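PDB 2RH3: protein virC2 from Agrobacterium tumefaciens, which probably binds DNA through the C-terminal ribbon-helix-helix domain present here, and enhances T-DNA transfer and virulence. Local coordinates for residues 50-55 against 86-91. Residues are numbered along the deposited sequence; the frame is centred on the assembly and turned at random.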
loop_
_atom_site.group_PDB
_atom_site.type_symbol
_atom_site.label_atom_id
_atom_site.label_comp_id
_atom_site.label_asym_id
_atom_site.label_seq_id
_atom_site.Cartn_x
_atom_site.Cartn_y
_atom_site.Cartn_z
ATOM N N SER A 50 -15.782 3.203 0.132
ATOM C CA SER A 50 -15.397 3.085 1.540
ATOM C C SER A 50 -13.907 3.367 1.780
ATOM O O SER A 50 -13.495 3.699 2.895
ATOM C CB SER A 50 -15.799 1.719 2.098
ATOM O OG SER A 50 -15.119 0.666 1.427
ATOM N N PHE A 51 -13.111 3.279 0.715
ATOM C CA PHE A 51 -11.671 3.508 0.799
ATOM C C PHE A 51 -11.309 4.924 1.257
ATOM O O PHE A 51 -10.226 5.140 1.786
ATOM C CB PHE A 51 -11.002 3.200 -0.543
ATOM C CG PHE A 51 -11.189 4.276 -1.586
ATOM C CD1 PHE A 51 -10.155 5.169 -1.880
ATOM C CD2 PHE A 51 -12.384 4.387 -2.282
ATOM C CE1 PHE A 51 -10.317 6.146 -2.853
ATOM C CE2 PHE A 51 -12.552 5.369 -3.252
ATOM C CZ PHE A 51 -11.522 6.242 -3.534
ATOM N N ARG A 52 -12.219 5.878 1.059
ATOM C CA ARG A 52 -11.972 7.270 1.451
ATOM C C ARG A 52 -11.935 7.455 2.970
ATOM O O ARG A 52 -11.461 8.481 3.460
ATOM C CB ARG A 52 -12.996 8.211 0.812
ATOM C CG ARG A 52 -12.921 8.241 -0.702
ATOM C CD ARG A 52 -13.928 9.206 -1.299
ATOM N NE ARG A 52 -14.427 8.698 -2.571
ATOM C CZ ARG A 52 -15.487 7.905 -2.696
ATOM N NH1 ARG A 52 -16.177 7.538 -1.623
ATOM N NH2 ARG A 52 -15.860 7.481 -3.897
ATOM N N ALA A 53 -12.427 6.453 3.701
ATOM C CA ALA A 53 -12.393 6.452 5.172
ATOM C C ALA A 53 -11.208 5.676 5.751
ATOM O O ALA A 53 -11.067 5.538 6.972
ATOM C CB ALA A 53 -13.703 5.912 5.724
ATOM N N ALA A 54 -10.360 5.160 4.875
ATOM C CA ALA A 54 -9.256 4.335 5.300
ATOM C C ALA A 54 -7.976 5.164 5.521
ATOM O O ALA A 54 -7.809 6.229 4.914
ATOM C CB ALA A 54 -9.034 3.228 4.287
ATOM N N PRO A 55 -7.081 4.691 6.413
ATOM C CA PRO A 55 -5.791 5.351 6.679
ATOM C C PRO A 55 -4.977 5.577 5.405
ATOM O O PRO A 55 -5.060 4.779 4.473
ATOM C CB PRO A 55 -5.060 4.348 7.576
ATOM C CG PRO A 55 -6.111 3.527 8.193
ATOM C CD PRO A 55 -7.259 3.473 7.232
ATOM N N ARG A 86 -8.318 7.886 -8.503
ATOM C CA ARG A 86 -7.771 9.169 -8.966
ATOM C C ARG A 86 -8.570 10.378 -8.492
ATOM O O ARG A 86 -7.997 11.402 -8.125
ATOM C CB ARG A 86 -7.631 9.194 -10.491
ATOM C CG ARG A 86 -6.286 8.678 -10.967
ATOM C CD ARG A 86 -5.947 9.178 -12.353
ATOM N NE ARG A 86 -4.504 9.411 -12.491
ATOM C CZ ARG A 86 -3.609 8.488 -12.833
ATOM N NH1 ARG A 86 -3.982 7.237 -13.080
ATOM N NH2 ARG A 86 -2.328 8.821 -12.930
ATOM N N ASN A 87 -9.895 10.261 -8.495
ATOM C CA ASN A 87 -10.755 11.342 -8.015
ATOM C C ASN A 87 -10.414 11.745 -6.582
ATOM O O ASN A 87 -10.546 12.909 -6.204
ATOM C CB ASN A 87 -12.228 10.930 -8.080
ATOM C CG ASN A 87 -12.784 10.912 -9.491
ATOM O OD1 ASN A 87 -13.840 10.316 -9.732
ATOM N ND2 ASN A 87 -12.111 11.581 -10.420
ATOM N N HIS A 88 -9.972 10.765 -5.795
ATOM C CA HIS A 88 -9.686 10.962 -4.386
ATOM C C HIS A 88 -8.232 11.299 -4.092
ATOM O O HIS A 88 -7.951 12.245 -3.359
ATOM C CB HIS A 88 -10.098 9.715 -3.597
ATOM C CG HIS A 88 -9.765 9.786 -2.143
ATOM N ND1 HIS A 88 -10.421 10.627 -1.271
ATOM C CD2 HIS A 88 -8.856 9.108 -1.404
ATOM C CE1 HIS A 88 -9.927 10.467 -0.056
ATOM N NE2 HIS A 88 -8.973 9.554 -0.111
ATOM N N PHE A 89 -7.317 10.525 -4.667
ATOM C CA PHE A 89 -5.884 10.693 -4.427
ATOM C C PHE A 89 -5.249 11.773 -5.294
ATOM O O PHE A 89 -4.163 12.248 -4.979
ATOM C CB PHE A 89 -5.141 9.370 -4.611
ATOM C CG PHE A 89 -5.474 8.341 -3.555
ATOM C CD1 PHE A 89 -5.095 8.536 -2.229
ATOM C CD2 PHE A 89 -6.180 7.196 -3.889
ATOM C CE1 PHE A 89 -5.415 7.584 -1.251
ATOM C CE2 PHE A 89 -6.503 6.243 -2.926
ATOM C CZ PHE A 89 -6.130 6.441 -1.611
ATOM N N ASP A 90 -5.951 12.151 -6.362
ATOM C CA ASP A 90 -5.480 13.148 -7.338
ATOM C C ASP A 90 -6.633 14.100 -7.686
ATOM O O ASP A 90 -6.997 14.248 -8.859
ATOM C CB ASP A 90 -4.957 12.419 -8.586
ATOM C CG ASP A 90 -4.260 13.345 -9.571
ATOM O OD1 ASP A 90 -3.849 14.462 -9.180
ATOM O OD2 ASP A 90 -4.114 12.950 -10.750
ATOM N N PRO A 91 -7.215 14.762 -6.661
ATOM C CA PRO A 91 -8.471 15.488 -6.828
ATOM C C PRO A 91 -8.416 16.649 -7.838
ATOM O O PRO A 91 -9.458 17.080 -8.346
ATOM C CB PRO A 91 -8.751 16.028 -5.420
ATOM C CG PRO A 91 -7.444 16.046 -4.744
ATOM C CD PRO A 91 -6.709 14.867 -5.278
#
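His88, near the C-terminal end of helix 79-89, meets both Phe51 and Arg52 of the 3-10 turn that follows helix 27-47. Its CG stands anti to the backbone N (chi1 176°), which carries the imidazole out from the helix toward that turn. Arg52 sets CG over one imidazole face, a CH-pi contact in which Arg52 CG lies 3.7 Å from the His88 ring centroid and nearest His88 ND1; Arg52 CB and CD are also near the ring. Phe51 comes in obliquely beside the same ring: Phe51 CE1 lies 3.6 Å from His88 CD2, Phe51 CZ rests against His88 CB, and the two ring planes are almost perpendicular (85°). His88 NE2 also makes a weak hydrogen bond to Lys56 NZ, just beyond the turn.

Phe89 follows and completes an aromatic cluster. Phe89 CE2 reaches the edge of the Phe51 ring, 3.8 Å from Phe51 CE1, while the planes are inclined at 44°. The neighbouring His88 places CD2 over the centre of one Phe89 face, so the imidazole is packed by both phenylalanines. Elsewhere, Phe51 packs on Met45 and Leu46 of helix 27-47, and Phe89 on Phe100 and Ala107 of helix 97-118.

No hydrogen bond or salt bridge joins the two segments; ring and methylene packing brings the turn against the helix end within the ribbon-helix-helix domain. Where Arg52 takes the conformer described, its NE lies 4.6 Å from His88 ND1, and the nearby positive charge would probably disfavour protonation of the imidazole.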